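Local coordinates for uncharacterized protein Rv2277c (Mycobacterium tuberculosis, PDB 5VUG) that probably hydrolyses phosphoric diesters through a TIM-barrel domain of the glycerophosphodiester phosphodiesterase family, at residues A[148-154]-A[170-176]; A[135-139]-A[163-167]. The contacts are given in a common frame with arbitrary orientation. Residue numbers count along the deposited sequence, not the author numbering.

Both contacts lie in one sector of the TIM barrel, their centres about 10 Å apart. Along the chain the segments alternate: 135-139 on helix 134-145, then 148-154 on strand 151-154, then 163-167 at the end of helix 158-165, then 170-176 on strand 171-172. Contact 1 thus pairs two neighbouring barrel strands, and contact 2 packs the helix before the first of them against the helix that connects them. The two layers touch directly. Val172 CG2 is 3.7 Å from Ala164 CB, and Val153 CG1 is 3.9 Å from the same Ala164 CB. One small alanine therefore belongs to the helix contact and also packs its helix against the parallel strands 151-154 and 171-172.

Contact 1: residues A[148-154]-A[170-176]; sequences AGRSIVY and LQVAESR
Strand 151-154 and the weakly bonded strand at about 171-172 run extended and parallel, with Val153 (phi/psi -86/128) opposite Val172 (-127/132; CA to CA 4.7 Å). Val153, chi1 t, fixes the register: its N donates to Gln171 O (2.9 Å, 172°) and its O accepts from Ala173 N (2.8 Å, 168°). Its side chain shares Val172's sheet face, CG2 4.2 Å from Leu170 CD1. Helix 158-165 connects the two strands, a beta-alpha-beta unit of the TIM barrel. Gln171, on the other face (chi1 m, chi2 t), packs CB 3.7 Å from Ile152 CD1 and extends its amide toward the 3-10 turn at Ala148-Gly149. Water 1 donates to Ala148 O (2.8 Å) and Ser151 O (2.7 Å) and accepts from Gln171 N (2.9 Å). Tyr154, chi1 t, its side chain about 4 Å from a bound glycerol, sets its ring edge CD1 3.9 Å from Ala173 CB; its OH accepts from Arg176 NH1 (3.0 Å, 151°), whose guanidinium forms salt bridges with Glu205 and Glu214 of the second subunit.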
ATOM      1  N   ALA A 148     -10.038 -16.345  31.884  1.00 13.23           N
ATOM      2  CA  ALA A 148      -9.832 -15.021  31.306  1.00 13.08           C
ATOM      3  C   ALA A 148      -8.377 -14.581  31.414  1.00 14.16           C
ATOM      4  O   ALA A 148      -7.878 -13.877  30.533  1.00 14.37           O
ATOM      5  CB  ALA A 148     -10.769 -13.991  31.946  1.00 15.06           C
ATOM      6  N   GLY A 149      -7.679 -15.001  32.470  1.00 13.85           N
ATOM      7  CA  GLY A 149      -6.307 -14.585  32.682  1.00 14.82           C
ATOM      8  C   GLY A 149      -5.307 -15.191  31.727  1.00 15.63           C
ATOM      9  O   GLY A 149      -4.179 -14.691  31.647  1.00 18.41           O
ATOM     10  N   ARG A 150      -5.682 -16.244  31.003  1.00 12.93           N
ATOM     11  CA  ARG A 150      -4.782 -16.864  30.039  1.00 12.74           C
ATOM     12  C   ARG A 150      -5.333 -16.815  28.622  1.00 13.28           C
ATOM     13  O   ARG A 150      -4.816 -17.510  27.742  1.00 13.35           O
ATOM     14  CB  ARG A 150      -4.415 -18.298  30.440  1.00 12.32           C
ATOM     15  CG  ARG A 150      -5.572 -19.291  30.414  1.00 11.44           C
ATOM     16  CD  ARG A 150      -5.050 -20.655  30.872  1.00 11.77           C
ATOM     17  NE  ARG A 150      -6.092 -21.665  31.042  1.00 13.18           N
ATOM     18  CZ  ARG A 150      -6.310 -22.664  30.187  1.00 13.32           C
ATOM     19  NH1 ARG A 150      -5.570 -22.779  29.088  1.00 16.00           N
ATOM     20  NH2 ARG A 150      -7.268 -23.548  30.427  1.00 13.91           N
ATOM     21  N   SER A 151      -6.351 -15.989  28.372  1.00 10.73           N
ATOM     22  CA  SER A 151      -6.992 -15.920  27.063  1.00  9.47           C
ATOM     23  C   SER A 151      -6.863 -14.519  26.473  1.00  9.04           C
ATOM     24  O   SER A 151      -7.012 -13.515  27.187  1.00 12.91           O
ATOM     25  CB  SER A 151      -8.477 -16.318  27.159  1.00 10.31           C
ATOM     26  OG  SER A 151      -8.614 -17.636  27.667  1.00 11.50           O
ATOM     27  N   ILE A 152      -6.595 -14.461  25.165  1.00  9.33           N
ATOM     28  CA  ILE A 152      -6.445 -13.215  24.413  1.00  8.98           C
ATOM     29  C   ILE A 152      -7.505 -13.215  23.320  1.00  8.47           C
ATOM     30  O   ILE A 152      -7.525 -14.116  22.476  1.00 10.35           O
ATOM     31  CB  ILE A 152      -5.042 -13.111  23.790  1.00 11.08           C
ATOM     32  CG1 ILE A 152      -3.948 -13.198  24.864  1.00 12.46           C
ATOM     33  CG2 ILE A 152      -4.904 -11.831  22.942  1.00 10.77           C
ATOM     34  CD1 ILE A 152      -3.958 -12.052  25.857  1.00 13.34           C
ATOM     35  N   VAL A 153      -8.382 -12.214  23.327  1.00  9.37           N
ATOM     36  CA  VAL A 153      -9.420 -12.104  22.306  1.00  9.89           C
ATOM     37  C   VAL A 153      -8.858 -11.380  21.092  1.00  9.70           C
ATOM     38  O   VAL A 153      -8.314 -10.276  21.213  1.00 11.99           O
ATOM     39  CB  VAL A 153     -10.657 -11.381  22.855  1.00 10.50           C
ATOM     40  CG1 VAL A 153     -11.678 -11.169  21.740  1.00 12.08           C
ATOM     41  CG2 VAL A 153     -11.257 -12.199  24.019  1.00 15.08           C
ATOM     42  N   TYR A 154      -9.023 -11.992  19.916  1.00  9.28           N
ATOM     43  CA  TYR A 154      -8.582 -11.440  18.645  1.00  9.81           C
ATOM     44  C   TYR A 154      -9.769 -11.294  17.697  1.00 10.04           C
ATOM     45  O   TYR A 154     -10.711 -12.084  17.741  1.00 10.82           O
ATOM     46  CB  TYR A 154      -7.520 -12.344  17.963  1.00  9.93           C
ATOM     47  CG  TYR A 154      -7.028 -11.707  16.685  1.00  9.09           C
ATOM     48  CD1 TYR A 154      -6.059 -10.706  16.724  1.00 11.22           C
ATOM     49  CD2 TYR A 154      -7.559 -12.062  15.449  1.00 10.22           C
ATOM     50  CE1 TYR A 154      -5.638 -10.071  15.574  1.00 12.06           C
ATOM     51  CE2 TYR A 154      -7.144 -11.434  14.281  1.00 11.46           C
ATOM     52  CZ  TYR A 154      -6.177 -10.447  14.347  1.00 11.58           C
ATOM     53  OH  TYR A 154      -5.769  -9.821  13.189  1.00 12.47           O
ATOM     54  N   LEU A 170     -11.616  -9.002  30.351  1.00 23.42           N
ATOM     55  CA  LEU A 170     -11.147  -9.631  29.121  1.00 20.91           C
ATOM     56  C   LEU A 170      -9.838  -9.000  28.672  1.00 18.66           C
ATOM     57  O   LEU A 170      -9.701  -7.773  28.661  1.00 22.07           O
ATOM     58  CB  LEU A 170     -12.176  -9.486  28.001  1.00 22.62           C
ATOM     59  CG  LEU A 170     -13.390 -10.407  27.979  1.00 26.00           C
ATOM     60  CD1 LEU A 170     -14.063 -10.359  26.618  1.00 25.58           C
ATOM     61  CD2 LEU A 170     -12.976 -11.813  28.326  1.00 31.72           C
ATOM     62  N   GLN A 171      -8.880  -9.842  28.299  1.00 15.07           N
ATOM     63  CA  GLN A 171      -7.660  -9.384  27.648  1.00 14.49           C
ATOM     64  C   GLN A 171      -7.897  -9.374  26.145  1.00 13.05           C
ATOM     65  O   GLN A 171      -8.348 -10.378  25.581  1.00 13.49           O
ATOM     66  CB  GLN A 171      -6.513 -10.344  27.947  1.00 14.42           C
ATOM     67  CG  GLN A 171      -6.186 -10.529  29.413  1.00 19.12           C
ATOM     68  CD  GLN A 171      -4.929 -11.362  29.579  1.00 28.05           C
ATOM     69  OE1 GLN A 171      -4.981 -12.599  29.584  1.00 30.83           O
ATOM     70  NE2 GLN A 171      -3.786 -10.692  29.676  1.00 29.23           N
ATOM     71  N   VAL A 172      -7.580  -8.255  25.492  1.00 11.05           N
ATOM     72  CA  VAL A 172      -7.937  -8.062  24.090  1.00 12.28           C
ATOM     73  C   VAL A 172      -6.700  -7.676  23.285  1.00 11.36           C
ATOM     74  O   VAL A 172      -5.944  -6.779  23.681  1.00 12.13           O
ATOM     75  CB  VAL A 172      -9.050  -7.003  23.940  1.00 12.33           C
ATOM     76  CG1 VAL A 172      -9.486  -6.877  22.492  1.00 13.78           C
ATOM     77  CG2 VAL A 172     -10.250  -7.328  24.864  1.00 12.71           C
ATOM     78  N   ALA A 173      -6.500  -8.343  22.152  1.00  9.72           N
ATOM     79  CA  ALA A 173      -5.419  -7.968  21.252  1.00  9.86           C
ATOM     80  C   ALA A 173      -5.677  -6.590  20.649  1.00 11.01           C
ATOM     81  O   ALA A 173      -6.816  -6.123  20.550  1.00 14.12           O
ATOM     82  CB  ALA A 173      -5.284  -8.987  20.121  1.00 11.34           C
ATOM     83  N   GLU A 174      -4.590  -5.937  20.241  1.00 10.23           N
ATOM     84  CA  GLU A 174      -4.708  -4.702  19.481  1.00 10.74           C
ATOM     85  C   GLU A 174      -5.588  -4.934  18.256  1.00 11.45           C
ATOM     86  O   GLU A 174      -5.537  -5.997  17.632  1.00 12.23           O
ATOM     87  CB  GLU A 174      -3.316  -4.249  19.039  1.00 11.83           C
ATOM     88  CG  GLU A 174      -3.351  -3.023  18.163  1.00 13.18           C
ATOM     89  CD  GLU A 174      -2.010  -2.363  18.038  1.00 12.44           C
ATOM     90  OE1 GLU A 174      -1.195  -2.835  17.214  1.00 13.79           O
ATOM     91  OE2 GLU A 174      -1.781  -1.373  18.772  1.00 14.19           O
ATOM     92  N   SER A 175      -6.405  -3.934  17.910  1.00 12.80           N
ATOM     93  CA  SER A 175      -7.237  -4.069  16.718  1.00 12.65           C
ATOM     94  C   SER A 175      -6.370  -4.212  15.468  1.00 11.97           C
ATOM     95  O   SER A 175      -5.271  -3.648  15.366  1.00 14.09           O
ATOM     96  CB  SER A 175      -8.164  -2.864  16.558  1.00 16.16           C
ATOM     97  OG  SER A 175      -7.439  -1.735  16.120  1.00 17.76           O
ATOM     98  N   ARG A 176      -6.867  -4.985  14.505  1.00 11.84           N
ATOM     99  CA  ARG A 176      -6.107  -5.166  13.272  1.00 10.64           C
ATOM    100  C   ARG A 176      -5.914  -3.839  12.539  1.00 13.59           C
ATOM    101  O   ARG A 176      -4.854  -3.601  11.948  1.00 12.77           O
ATOM    102  CB  ARG A 176      -6.771  -6.216  12.381  1.00 10.46           C
ATOM    103  CG  ARG A 176      -5.973  -6.571  11.130  1.00 10.94           C
ATOM    104  CD  ARG A 176      -6.588  -7.769  10.441  1.00 12.23           C
ATOM    105  NE  ARG A 176      -5.818  -8.227   9.286  1.00 13.60           N
ATOM    106  CZ  ARG A 176      -5.153  -9.379   9.248  1.00 12.89           C
ATOM    107  NH1 ARG A 176      -5.140 -10.194  10.305  1.00 14.36           N
ATOM    108  NH2 ARG A 176      -4.504  -9.723   8.149  1.00 11.45           N
TER
HETATM  109  O   HOH W   1      -9.258 -12.681  28.471  1.00 13.99           O
HETATM  110  O   HOH W   2      -8.812  -7.646  19.080  1.00 24.99           O

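Contact 2: residues A[135-139]-A[163-167]; sequences VSAVA and AASRQ
This is a small helix-to-helix packing contact, 214 Å², in the outer layer of the TIM barrel, where helix 134-145 meets the C-terminal end of helix 158-165 and the residues following it. The register advances in the same chain direction on both sides: Val135 with Ala164 (CA to CA 6.0 Å) and Ala139 with Gln167 (6.7 Å). Segment 135-139 is regular helix (Ala139 N to Val135 O 2.9 Å). The i to i+3 bonds Arg166 N to Ala163 O (3.1 Å) and Gln167 N to Ala164 O (3.0 Å) lead to extended Gln167 (-90/126). Val135 (chi1 t), which ties with Gln167 for largest covered area, points across: its CG1 sits 3.7 Å from Ala164 CA and 3.6 Å from Gln167 CG, and its CG2 4.2 Å from Ala163 CB. Gln167 folds back (chi1 m, chi2 m), OE1 3.5 Å from Ala139 CB. Water 3 donates to Gln167 OE1 (2.9 Å) and lies 2.5 Å from Ser136 OG, which also bonds Gln140. With no direct hydrogen bond, van der Waals packing of valine and alanine side chains and the aliphatic stem of Gln167 joins the segments, and the polar link between the Ser136 and Gln167 side chains runs through water.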
ATOM      1  N   VAL A 135     -19.741 -11.844  22.034  1.00 11.14           N
ATOM      2  CA  VAL A 135     -18.722 -11.290  22.929  1.00 10.69           C
ATOM      3  C   VAL A 135     -19.116 -11.498  24.390  1.00 10.06           C
ATOM      4  O   VAL A 135     -18.305 -11.947  25.210  1.00 10.51           O
ATOM      5  CB  VAL A 135     -18.436  -9.815  22.588  1.00 12.05           C
ATOM      6  CG1 VAL A 135     -17.653  -9.136  23.696  1.00 11.31           C
ATOM      7  CG2 VAL A 135     -17.659  -9.709  21.257  1.00 13.01           C
ATOM      8  N   SER A 136     -20.374 -11.199  24.732  1.00 11.00           N
ATOM      9  CA  SER A 136     -20.842 -11.421  26.100  1.00 11.05           C
ATOM     10  C   SER A 136     -20.808 -12.902  26.474  1.00 11.45           C
ATOM     11  O   SER A 136     -20.411 -13.263  27.593  1.00 11.50           O
ATOM     12  CB  SER A 136     -22.259 -10.868  26.267  1.00 12.44           C
ATOM     13  OG  SER A 136     -22.732 -11.089  27.591  1.00 14.99           O
ATOM     14  N   ALA A 137     -21.250 -13.770  25.563  1.00 11.32           N
ATOM     15  CA  ALA A 137     -21.252 -15.200  25.852  1.00 10.56           C
ATOM     16  C   ALA A 137     -19.837 -15.708  26.101  1.00 10.99           C
ATOM     17  O   ALA A 137     -19.608 -16.522  27.009  1.00 12.09           O
ATOM     18  CB  ALA A 137     -21.926 -15.965  24.710  1.00 11.16           C
ATOM     19  N   VAL A 138     -18.870 -15.215  25.325  1.00 10.46           N
ATOM     20  CA  VAL A 138     -17.483 -15.621  25.532  1.00 10.70           C
ATOM     21  C   VAL A 138     -16.966 -15.100  26.864  1.00 11.57           C
ATOM     22  O   VAL A 138     -16.320 -15.837  27.623  1.00 11.66           O
ATOM     23  CB  VAL A 138     -16.595 -15.184  24.352  1.00  8.99           C
ATOM     24  CG1 VAL A 138     -15.095 -15.355  24.714  1.00 10.25           C
ATOM     25  CG2 VAL A 138     -16.924 -16.006  23.097  1.00 11.40           C
ATOM     26  N   ALA A 139     -17.246 -13.828  27.173  1.00 12.08           N
ATOM     27  CA  ALA A 139     -16.832 -13.258  28.450  1.00 11.44           C
ATOM     28  C   ALA A 139     -17.368 -14.075  29.618  1.00 13.98           C
ATOM     29  O   ALA A 139     -16.645 -14.330  30.588  1.00 14.55           O
ATOM     30  CB  ALA A 139     -17.281 -11.796  28.552  1.00 12.72           C
ATOM     31  N   ALA A 163     -15.952  -4.027  21.334  1.00 16.61           N
ATOM     32  CA  ALA A 163     -16.931  -4.667  22.205  1.00 17.29           C
ATOM     33  C   ALA A 163     -16.250  -5.540  23.253  1.00 15.93           C
ATOM     34  O   ALA A 163     -16.647  -5.537  24.427  1.00 16.97           O
ATOM     35  CB  ALA A 163     -17.906  -5.498  21.369  1.00 15.21           C
ATOM     36  N   ALA A 164     -15.217  -6.292  22.846  1.00 16.03           N
ATOM     37  CA  ALA A 164     -14.497  -7.126  23.801  1.00 15.69           C
ATOM     38  C   ALA A 164     -13.863  -6.278  24.899  1.00 16.47           C
ATOM     39  O   ALA A 164     -13.896  -6.653  26.079  1.00 16.88           O
ATOM     40  CB  ALA A 164     -13.450  -7.974  23.076  1.00 14.78           C
ATOM     41  N   SER A 165     -13.322  -5.110  24.537  1.00 15.90           N
ATOM     42  CA  SER A 165     -12.702  -4.230  25.523  1.00 18.10           C
ATOM     43  C   SER A 165     -13.704  -3.625  26.497  1.00 19.31           C
ATOM     44  O   SER A 165     -13.293  -3.159  27.563  1.00 22.09           O
ATOM     45  CB  SER A 165     -11.887  -3.138  24.831  1.00 19.37           C
ATOM     46  OG  SER A 165     -10.733  -3.702  24.230  1.00 22.06           O
ATOM     47  N   ARG A 166     -14.998  -3.635  26.172  1.00 21.10           N
ATOM     48  CA  ARG A 166     -16.007  -3.190  27.125  1.00 22.47           C
ATOM     49  C   ARG A 166     -16.408  -4.265  28.131  1.00 23.84           C
ATOM     50  O   ARG A 166     -17.169  -3.960  29.057  1.00 24.40           O
ATOM     51  CB  ARG A 166     -17.251  -2.651  26.402  1.00 23.80           C
ATOM     52  CG  ARG A 166     -16.983  -1.432  25.528  1.00 23.98           C
ATOM     53  CD  ARG A 166     -18.273  -0.789  25.028  1.00 27.01           C
ATOM     54  NE  ARG A 166     -18.935  -1.573  23.989  1.00 26.85           N
ATOM     55  CZ  ARG A 166     -18.653  -1.487  22.689  1.00 29.15           C
ATOM     56  NH1 ARG A 166     -17.713  -0.653  22.263  1.00 30.22           N
ATOM     57  NH2 ARG A 166     -19.313  -2.237  21.815  1.00 28.89           N
ATOM     58  N   GLN A 167     -15.938  -5.502  27.975  1.00 22.78           N
ATOM     59  CA  GLN A 167     -16.243  -6.573  28.920  1.00 22.55           C
ATOM     60  C   GLN A 167     -15.192  -6.617  30.020  1.00 28.37           C
ATOM     61  O   GLN A 167     -13.993  -6.741  29.742  1.00 28.11           O
ATOM     62  CB  GLN A 167     -16.287  -7.935  28.223  1.00 21.09           C
ATOM     63  CG  GLN A 167     -17.371  -8.088  27.176  1.00 20.53           C
ATOM     64  CD  GLN A 167     -18.769  -8.244  27.770  1.00 23.81           C
ATOM     65  OE1 GLN A 167     -18.949  -8.769  28.876  1.00 24.26           O
ATOM     66  NE2 GLN A 167     -19.765  -7.781  27.032  1.00 25.99           N
TER
HETATM   67  O   HOH W   3     -21.661  -9.748  29.389  1.00 28.95           O